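PDB 5WCE: DNA polymerase III subunit beta from Caulobacter crescentus, which forms a ring-shaped head-to-tail homodimer around DNA and probably tethers DNA polymerases and other proteins to it, giving them processivity. Local coordinates for residues L81-I84 against V85-P89; V118-A121 against G122-P125; D139-E142 against L143-L146; A334-L337 against L338-C341. All coordinates share one frame; numbering follows the deposited sequence.

Contact 1: residues L81-I84 against V85-P89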
loop_
_atom_site.group_PDB
_atom_site.type_symbol
_atom_site.label_atom_id
_atom_site.label_comp_id
_atom_site.label_asym_id
_atom_site.label_seq_id
_atom_site.Cartn_x
_atom_site.Cartn_y
_atom_site.Cartn_z
ATOM N N LEU A 81 -8.179 17.247 -13.522
ATOM C CA LEU A 81 -7.679 17.279 -14.875
ATOM C C LEU A 81 -6.763 16.101 -15.193
ATOM O O LEU A 81 -6.949 15.448 -16.226
ATOM C CB LEU A 81 -6.956 18.584 -15.172
ATOM C CG LEU A 81 -6.604 18.851 -16.632
ATOM C CD1 LEU A 81 -7.763 18.692 -17.573
ATOM C CD2 LEU A 81 -6.047 20.256 -16.812
ATOM N N TYR A 82 -5.832 15.802 -14.289
ATOM C CA TYR A 82 -4.901 14.667 -14.457
ATOM C C TYR A 82 -5.682 13.334 -14.613
ATOM O O TYR A 82 -5.461 12.584 -15.548
ATOM C CB TYR A 82 -3.900 14.605 -13.280
ATOM C CG TYR A 82 -3.040 13.360 -13.300
ATOM C CD1 TYR A 82 -1.963 13.257 -14.184
ATOM C CD2 TYR A 82 -3.331 12.269 -12.463
ATOM C CE1 TYR A 82 -1.192 12.114 -14.239
ATOM C CE2 TYR A 82 -2.592 11.102 -12.530
ATOM C CZ TYR A 82 -1.518 11.023 -13.407
ATOM O OH TYR A 82 -0.767 9.853 -13.445
ATOM N N GLU A 83 -6.637 13.094 -13.729
ATOM C CA GLU A 83 -7.425 11.871 -13.765
ATOM C C GLU A 83 -8.265 11.728 -15.014
ATOM O O GLU A 83 -8.315 10.656 -15.589
ATOM C CB GLU A 83 -8.274 11.755 -12.500
ATOM C CG GLU A 83 -7.369 11.407 -11.295
ATOM C CD GLU A 83 -6.820 9.986 -11.446
ATOM O OE1 GLU A 83 -7.621 9.064 -11.684
ATOM O OE2 GLU A 83 -5.628 9.772 -11.494
ATOM N N ILE A 84 -8.881 12.818 -15.466
ATOM C CA ILE A 84 -9.645 12.778 -16.713
ATOM C C ILE A 84 -8.726 12.334 -17.865
ATOM O O ILE A 84 -9.038 11.435 -18.639
ATOM C CB ILE A 84 -10.271 14.155 -17.039
ATOM C CG1 ILE A 84 -11.455 14.473 -16.092
ATOM C CG2 ILE A 84 -10.769 14.232 -18.499
ATOM C CD1 ILE A 84 -11.868 15.930 -16.125
ATOM N N VAL A 85 -7.596 12.994 -17.975
ATOM C CA VAL A 85 -6.731 12.745 -19.121
ATOM C C VAL A 85 -6.165 11.315 -19.087
ATOM O O VAL A 85 -6.116 10.650 -20.110
ATOM C CB VAL A 85 -5.606 13.816 -19.259
ATOM C CG1 VAL A 85 -4.676 13.458 -20.406
ATOM C CG2 VAL A 85 -6.238 15.205 -19.443
ATOM N N ARG A 86 -5.788 10.874 -17.913
ATOM C CA ARG A 86 -5.328 9.512 -17.697
ATOM C C ARG A 86 -6.338 8.478 -18.222
ATOM O O ARG A 86 -5.960 7.479 -18.790
ATOM C CB ARG A 86 -5.066 9.278 -16.207
ATOM C CG ARG A 86 -4.153 8.089 -15.927
ATOM C CD ARG A 86 -3.949 7.829 -14.446
ATOM N NE ARG A 86 -5.222 7.639 -13.748
ATOM C CZ ARG A 86 -6.051 6.591 -13.870
ATOM N NH1 ARG A 86 -5.812 5.572 -14.717
ATOM N NH2 ARG A 86 -7.178 6.557 -13.167
ATOM N N LYS A 87 -7.623 8.734 -18.059
ATOM C CA LYS A 87 -8.643 7.790 -18.431
ATOM C C LYS A 87 -9.071 7.931 -19.879
ATOM O O LYS A 87 -9.829 7.089 -20.350
ATOM C CB LYS A 87 -9.856 7.956 -17.527
ATOM C CG LYS A 87 -9.550 7.677 -16.085
ATOM C CD LYS A 87 -10.768 7.949 -15.207
ATOM C CE LYS A 87 -10.439 7.882 -13.702
ATOM N NZ LYS A 87 -11.744 8.082 -12.965
ATOM N N LEU A 88 -8.619 8.968 -20.587
ATOM C CA LEU A 88 -8.947 9.093 -21.994
ATOM C C LEU A 88 -8.287 7.976 -22.814
ATOM O O LEU A 88 -7.272 7.458 -22.428
ATOM C CB LEU A 88 -8.573 10.482 -22.542
ATOM C CG LEU A 88 -9.319 11.704 -21.995
ATOM C CD1 LEU A 88 -8.707 13.028 -22.425
ATOM C CD2 LEU A 88 -10.773 11.626 -22.387
ATOM N N PRO A 89 -8.895 7.578 -23.949
ATOM C CA PRO A 89 -8.272 6.488 -24.745
ATOM C C PRO A 89 -6.844 6.827 -25.188
ATOM O O PRO A 89 -6.557 7.988 -25.485
ATOM C CB PRO A 89 -9.157 6.370 -25.959
ATOM C CG PRO A 89 -10.317 7.259 -25.737
ATOM C CD PRO A 89 -9.994 8.221 -24.663
HETATM O O HOH W 1 -10.221 9.228 -10.527
#
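The Glu83 carboxylate lies alongside the Arg86 guanidinium, both side chains running the same way from a single turn of helix 78-87. In the DNA-clamp fold of the N-terminal domain, this helix packs beside helix 14-25. Arg86 grips the acid side-on with two nitrogens: NH2 donates to Glu83 OE1 at 2.9 Å and NE to Glu83 OE2 at 3.1 Å. Both oxygens are met on their syn side and lie near the guanidinium plane, although the two flat groups are turned 39° apart. The Arg86 chain leaves with CG anti to the backbone N (chi1 -160°) and then bends at chi3, which swings NE and NH2 round to face the acid. Nearer the backbone, Arg86 CD meets the Tyr82 ring obliquely, 3.9 Å from Tyr82 OH. With an alanine in place of Glu83, the Arg86 guanidinium would probably lose both its carboxylate bonds and be free to turn. On the buried side, Leu81 CD1 and Val85 CG2 approach to 4.2 Å, and both residues pack on Leu21 of helix 14-25. Of the i+4 to i backbone bonds, Arg86 N to Tyr82 O is the shortest at 2.9 Å; toward Lys87 and Leu88 the bonding weakens. The Lys87 ammonium belongs to the dimer interface: NZ forms a salt bridge with Asp281 and a hydrogen bond with Thr285, both of the second subunit. Although NZ stands 4.4 Å from Glu83 OE1, a water links the two, donating to Glu83 OE1 at 2.9 Å and accepting from Lys87 NZ at 3.1 Å.

Contact 2: residues V118-A121 against G122-P125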
loop_
_atom_site.group_PDB
_atom_site.type_symbol
_atom_site.label_atom_id
_atom_site.label_comp_id
_atom_site.label_asym_id
_atom_site.label_seq_id
_atom_site.Cartn_x
_atom_site.Cartn_y
_atom_site.Cartn_z
ATOM N N VAL A 118 -13.336 27.060 -13.356
ATOM C CA VAL A 118 -12.018 27.729 -13.429
ATOM C C VAL A 118 -11.907 28.815 -12.365
ATOM O O VAL A 118 -12.925 29.302 -11.823
ATOM C CB VAL A 118 -11.717 28.333 -14.823
ATOM C CG1 VAL A 118 -11.630 27.239 -15.860
ATOM C CG2 VAL A 118 -12.720 29.408 -15.241
ATOM N N LEU A 119 -10.656 29.178 -12.067
ATOM C CA LEU A 119 -10.405 30.368 -11.306
ATOM C C LEU A 119 -9.438 31.255 -12.108
ATOM O O LEU A 119 -8.574 30.752 -12.851
ATOM C CB LEU A 119 -9.895 30.016 -9.909
ATOM C CG LEU A 119 -10.908 29.284 -9.010
ATOM C CD1 LEU A 119 -10.197 28.674 -7.817
ATOM C CD2 LEU A 119 -12.041 30.236 -8.539
ATOM N N PRO A 120 -9.571 32.563 -11.940
ATOM C CA PRO A 120 -8.762 33.498 -12.698
ATOM C C PRO A 120 -7.257 33.337 -12.513
ATOM O O PRO A 120 -6.762 33.161 -11.381
ATOM C CB PRO A 120 -9.198 34.875 -12.188
ATOM C CG PRO A 120 -10.313 34.670 -11.269
ATOM C CD PRO A 120 -10.439 33.221 -10.952
ATOM N N ALA A 121 -6.563 33.405 -13.626
ATOM C CA ALA A 121 -5.146 33.337 -13.684
ATOM C C ALA A 121 -4.447 34.427 -12.856
ATOM O O ALA A 121 -3.401 34.138 -12.276
ATOM C CB ALA A 121 -4.670 33.341 -15.138
ATOM N N GLY A 122 -5.053 35.618 -12.727
ATOM C CA GLY A 122 -4.495 36.704 -11.909
ATOM C C GLY A 122 -4.475 36.450 -10.413
ATOM O O GLY A 122 -3.794 37.172 -9.687
ATOM N N ASP A 123 -5.194 35.447 -9.915
ATOM C CA ASP A 123 -5.115 35.127 -8.501
ATOM C C ASP A 123 -4.116 34.005 -8.224
ATOM O O ASP A 123 -3.976 33.627 -7.102
ATOM C CB ASP A 123 -6.501 34.756 -7.956
ATOM C CG ASP A 123 -7.473 35.904 -8.003
ATOM O OD1 ASP A 123 -7.082 37.049 -7.659
ATOM O OD2 ASP A 123 -8.635 35.665 -8.370
ATOM N N PHE A 124 -3.492 33.448 -9.255
ATOM C CA PHE A 124 -2.600 32.326 -9.084
ATOM C C PHE A 124 -1.246 32.882 -8.569
ATOM O O PHE A 124 -0.780 33.882 -9.090
ATOM C CB PHE A 124 -2.377 31.611 -10.397
ATOM C CG PHE A 124 -1.769 30.287 -10.234
ATOM C CD1 PHE A 124 -2.550 29.222 -9.826
ATOM C CD2 PHE A 124 -0.403 30.090 -10.431
ATOM C CE1 PHE A 124 -1.989 27.982 -9.632
ATOM C CE2 PHE A 124 0.143 28.836 -10.237
ATOM C CZ PHE A 124 -0.652 27.777 -9.819
ATOM N N PRO A 125 -0.647 32.231 -7.556
ATOM C CA PRO A 125 0.602 32.846 -7.017
ATOM C C PRO A 125 1.758 32.867 -8.009
ATOM O O PRO A 125 1.856 32.064 -8.896
ATOM C CB PRO A 125 0.970 31.983 -5.825
ATOM C CG PRO A 125 -0.157 30.993 -5.657
ATOM C CD PRO A 125 -1.117 31.079 -6.792
HETATM O O HOH W 2 -0.906 35.055 -11.648
#
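Ala121, Gly122 and Pro120 carry this tight chain reversal, and backbone atoms do most of the holding. Pro120 O accepts from Asp123 N at 3.1 Å, and one residue on, Ala121 O accepts from Phe124 N at the same 3.1 Å. In both bonds the donor stands well above the carbonyl plane, by 55° and 60°, as the tight curl brings each N-H over its acceptor rather than to its end. Gly122 sits at the bend between these bonds. Ala121 O has a second donor: a water gives one proton to it at 2.7 Å and the other to Phe124 O at 2.8 Å, clamping the exit of the turn. Of the side chains, Pro120 and Asp123 meet on the surface, where Asp123 OD2 reaches Pro120 CG at 3.5 Å. Phe124 turns its ring inward, onto Leu41, Ser52 and Thr75, while Pro125 CD lies over one ring face, 3.6 Å above the plane and offset toward the rim. Ala121 and Phe124 both pack on Leu41, helping to hold this largely exposed loop against the sheet. Consecutive bonds from residue i+3 back to i make this a short 3-10 turn, here in the connection leaving strand 112-116 of the N-terminal domain.

Contact 3: residues D139-E142 against L143-L146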
loop_
_atom_site.group_PDB
_atom_site.type_symbol
_atom_site.label_atom_id
_atom_site.label_comp_id
_atom_site.label_asym_id
_atom_site.label_seq_id
_atom_site.Cartn_x
_atom_site.Cartn_y
_atom_site.Cartn_z
ATOM N N ASP A 139 25.693 16.503 -12.846
ATOM C CA ASP A 139 25.384 15.152 -13.290
ATOM C C ASP A 139 24.201 14.549 -12.515
ATOM O O ASP A 139 24.179 14.537 -11.266
ATOM C CB ASP A 139 26.640 14.261 -13.166
ATOM C CG ASP A 139 26.377 12.886 -13.642
ATOM O OD1 ASP A 139 25.791 12.046 -12.917
ATOM O OD2 ASP A 139 26.703 12.643 -14.791
ATOM N N THR A 140 23.227 14.025 -13.238
ATOM C CA THR A 140 21.968 13.613 -12.657
ATOM C C THR A 140 22.109 12.443 -11.700
ATOM O O THR A 140 21.479 12.406 -10.641
ATOM C CB THR A 140 20.937 13.243 -13.761
ATOM O OG1 THR A 140 20.673 14.394 -14.593
ATOM C CG2 THR A 140 19.649 12.782 -13.167
ATOM N N ASN A 141 22.886 11.460 -12.120
ATOM C CA ASN A 141 23.149 10.288 -11.267
ATOM C C ASN A 141 23.886 10.681 -9.985
ATOM O O ASN A 141 23.552 10.183 -8.929
ATOM C CB ASN A 141 23.910 9.225 -12.056
ATOM C CG ASN A 141 23.005 8.483 -13.063
ATOM O OD1 ASN A 141 21.774 8.322 -12.883
ATOM N ND2 ASN A 141 23.629 7.999 -14.097
ATOM N N GLU A 142 24.852 11.597 -10.097
ATOM C CA GLU A 142 25.512 12.205 -8.954
ATOM C C GLU A 142 24.522 12.877 -7.993
ATOM O O GLU A 142 24.608 12.649 -6.760
ATOM C CB GLU A 142 26.601 13.157 -9.385
ATOM C CG GLU A 142 27.810 12.495 -10.055
ATOM C CD GLU A 142 28.516 11.545 -9.099
ATOM O OE1 GLU A 142 29.190 12.030 -8.203
ATOM O OE2 GLU A 142 28.371 10.329 -9.248
ATOM N N LEU A 143 23.578 13.671 -8.538
ATOM C CA LEU A 143 22.607 14.338 -7.686
ATOM C C LEU A 143 21.694 13.332 -7.006
ATOM O O LEU A 143 21.350 13.465 -5.805
ATOM C CB LEU A 143 21.839 15.396 -8.496
ATOM C CG LEU A 143 21.013 16.416 -7.750
ATOM C CD1 LEU A 143 21.891 17.096 -6.712
ATOM C CD2 LEU A 143 20.466 17.437 -8.786
ATOM N N ILE A 144 21.326 12.297 -7.768
ATOM C CA ILE A 144 20.487 11.226 -7.251
ATOM C C ILE A 144 21.219 10.558 -6.057
ATOM O O ILE A 144 20.602 10.330 -5.052
ATOM C CB ILE A 144 20.075 10.191 -8.332
ATOM C CG1 ILE A 144 18.938 10.759 -9.196
ATOM C CG2 ILE A 144 19.610 8.857 -7.686
ATOM C CD1 ILE A 144 18.602 9.891 -10.424
ATOM N N ARG A 145 22.501 10.307 -6.204
ATOM C CA ARG A 145 23.299 9.685 -5.129
ATOM C C ARG A 145 23.315 10.615 -3.895
ATOM O O ARG A 145 23.067 10.157 -2.788
ATOM C CB ARG A 145 24.697 9.349 -5.596
ATOM C CG ARG A 145 25.639 8.853 -4.506
ATOM C CD ARG A 145 27.030 8.567 -5.023
ATOM N NE ARG A 145 28.007 8.501 -3.915
ATOM C CZ ARG A 145 28.565 9.566 -3.339
ATOM N NH1 ARG A 145 28.229 10.826 -3.694
ATOM N NH2 ARG A 145 29.428 9.405 -2.335
ATOM N N LEU A 146 23.558 11.909 -4.088
ATOM C CA LEU A 146 23.542 12.837 -2.957
ATOM C C LEU A 146 22.287 12.756 -2.151
ATOM O O LEU A 146 22.336 12.757 -0.896
ATOM C CB LEU A 146 23.833 14.293 -3.378
ATOM C CG LEU A 146 25.205 14.673 -3.929
ATOM C CD1 LEU A 146 25.277 16.177 -4.163
ATOM C CD2 LEU A 146 26.377 14.223 -3.050
HETATM O O HOH W 3 27.097 12.063 -5.861
#
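Four successive i+4 to i backbone bonds join 139-142 to 143-146 in the first turns of helix 140-148. Leu143 N donates to Asp139 O at 2.9 Å, and the series continues through Ile144 and Arg145 to Leu146 N, which reaches Glu142 O at 3.0 Å. Asp139 is the N-cap: its OD1 takes the Glu142 N-H on the anti lone pair, 3.0 Å away and nearly straight at 168°, satisfying one of the N-H groups that the start of a helix leaves without a backbone carbonyl. Further along, the charged ends of Glu142 and Arg145 stay apart and are linked through a water. This water donates to Glu142 O at 2.7 Å and weakly to Glu142 OE1, and accepts from Arg145 NH1 at 2.7 Å, in the guanidinium plane. Arg145, extended from CG to NE, carries its head on to a salt bridge with Asp367. The Ile144 and Thr140 side chains cross at an oblique angle, CD1 of Ile144 coming 4.1 Å from CG2 of Thr140, while Thr140 OG1 bonds Gly224 O. In the central domain, Leu143 and Ile144 rest on Met220 of helix 210-220, Leu143 also meets Val227 of strand 226-231, and Leu146 packs on Met194 of strand 188-195.

Contact 4: residues A334-L337 against L338-C341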
loop_
_atom_site.group_PDB
_atom_site.type_symbol
_atom_site.label_atom_id
_atom_site.label_comp_id
_atom_site.label_asym_id
_atom_site.label_seq_id
_atom_site.Cartn_x
_atom_site.Cartn_y
_atom_site.Cartn_z
ATOM N N ALA A 334 17.139 0.658 16.757
ATOM C CA ALA A 334 17.323 -0.384 15.732
ATOM C C ALA A 334 17.040 0.103 14.321
ATOM O O ALA A 334 17.788 -0.234 13.395
ATOM C CB ALA A 334 16.508 -1.645 16.041
ATOM N N ARG A 335 15.990 0.902 14.148
ATOM C CA ARG A 335 15.648 1.424 12.834
ATOM C C ARG A 335 16.776 2.322 12.284
ATOM O O ARG A 335 17.177 2.214 11.118
ATOM C CB ARG A 335 14.284 2.193 12.853
ATOM C CG ARG A 335 13.864 2.790 11.499
ATOM C CD ARG A 335 13.988 1.824 10.329
ATOM N NE ARG A 335 13.321 0.544 10.593
ATOM C CZ ARG A 335 13.527 -0.624 9.945
ATOM N NH1 ARG A 335 14.411 -0.720 8.951
ATOM N NH2 ARG A 335 12.827 -1.716 10.310
ATOM N N TYR A 336 17.320 3.192 13.141
ATOM C CA TYR A 336 18.399 4.056 12.720
ATOM C C TYR A 336 19.639 3.253 12.296
ATOM O O TYR A 336 20.309 3.588 11.305
ATOM C CB TYR A 336 18.741 5.098 13.822
ATOM C CG TYR A 336 17.610 6.026 14.220
ATOM C CD1 TYR A 336 16.453 6.193 13.413
ATOM C CD2 TYR A 336 17.648 6.697 15.429
ATOM C CE1 TYR A 336 15.421 7.007 13.806
ATOM C CE2 TYR A 336 16.598 7.523 15.818
ATOM C CZ TYR A 336 15.494 7.672 14.978
ATOM O OH TYR A 336 14.472 8.480 15.394
ATOM N N LEU A 337 19.947 2.184 13.033
ATOM C CA LEU A 337 21.065 1.324 12.672
ATOM C C LEU A 337 20.812 0.618 11.348
ATOM O O LEU A 337 21.655 0.596 10.450
ATOM C CB LEU A 337 21.288 0.336 13.796
ATOM C CG LEU A 337 22.359 -0.702 13.735
ATOM C CD1 LEU A 337 23.706 -0.057 13.421
ATOM C CD2 LEU A 337 22.394 -1.485 15.060
ATOM N N LEU A 338 19.629 0.057 11.203
ATOM C CA LEU A 338 19.247 -0.597 9.931
ATOM C C LEU A 338 19.251 0.380 8.789
ATOM O O LEU A 338 19.644 0.019 7.688
ATOM C CB LEU A 338 17.907 -1.305 10.075
ATOM C CG LEU A 338 17.986 -2.539 10.952
ATOM C CD1 LEU A 338 16.579 -2.993 11.242
ATOM C CD2 LEU A 338 18.832 -3.629 10.300
ATOM N N ASP A 339 18.855 1.617 9.027
ATOM C CA ASP A 339 18.906 2.653 7.971
ATOM C C ASP A 339 20.311 2.858 7.436
ATOM O O ASP A 339 20.566 2.901 6.219
ATOM C CB ASP A 339 18.342 3.978 8.502
ATOM C CG ASP A 339 16.818 4.010 8.595
ATOM O OD1 ASP A 339 16.113 3.125 8.056
ATOM O OD2 ASP A 339 16.352 4.908 9.310
ATOM N N VAL A 340 21.275 2.928 8.349
ATOM C CA VAL A 340 22.666 3.011 7.952
ATOM C C VAL A 340 23.140 1.780 7.214
ATOM O O VAL A 340 23.759 1.917 6.148
ATOM C CB VAL A 340 23.581 3.308 9.182
ATOM C CG1 VAL A 340 25.043 3.234 8.753
ATOM C CG2 VAL A 340 23.252 4.666 9.711
ATOM N N CYS A 341 22.886 0.574 7.738
ATOM C CA CYS A 341 23.294 -0.626 7.042
ATOM C C CYS A 341 22.672 -0.683 5.622
ATOM O O CYS A 341 23.293 -1.170 4.686
ATOM C CB CYS A 341 22.900 -1.888 7.818
ATOM S SG CYS A 341 23.796 -2.049 9.385
HETATM O O HOH W 4 15.968 0.618 7.528
#
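This is a side-chain contact within one turn of a helix: Arg335 bends forward along the opening turns of helix 334-343, its guanidinium beside Leu338 and near Asp339. That helix belongs to the C-terminal domain of the DNA-clamp fold, where it pairs with helix 273-284 and lies against strands 293-299 and 370-374. Arg335 takes its CG anti to the backbone N (chi1 179°), then bends at chi2 and chi3, which turns the chain along the helix toward Leu338. Leu338 CD1 consequently lies over one face of the guanidinium, 4.1 Å from Arg335 CZ, and Leu338 CB sits 3.7 Å from Arg335 NH1. The Asp339 carboxylate comes in at the guanidinium edge, with the two planes 44° apart. Arg335 CD and Asp339 OD1 are 3.4 Å apart, but the charged NH1 remains 4.3 Å from Asp339 OD1, beyond a salt bridge. The direct ionic partner of Asp339 is Arg188, which binds OD2. Replacing Asp339 with an alanine would probably leave Arg188 without its carboxylate mate and break the water link that helps hold the Arg335 head. The backbone bonds run i+4 to i, from Leu338 N to Ala334 O at 2.9 Å to Cys341 N and Leu337 O at 3.0 Å. Leu337 reaches both Val280 and Leu374; Leu338 also meets Val280, and Val340 meets Tyr372 and Leu374. Across the gap between the two charges a single water accepts from Arg335 NH1 at 2.5 Å and donates to Asp339 OD1 at 2.6 Å.

In the fold
From the N terminus the four contacts come strictly in series. Each is local, made along one continuous stretch, and none encloses or crosses another. Contact 1 lies on helix 78-87 and the residues that follow, and faces the second subunit; contact 2 follows in the same domain, about 23 Å away between centres, where the chain turns after strand 112-116. Contact 3 begins the first helix of the central domain just after strand 136-139, and contact 4 starts the second helix of the C-terminal domain after strand 328-333. Contacts 2 and 4 fall on opposite sides of the chain's centre, about 46 Å apart between centres. Three of the four thus lie on helices, one in each successive domain; contact 2 lies in a loop that packs on its sheet.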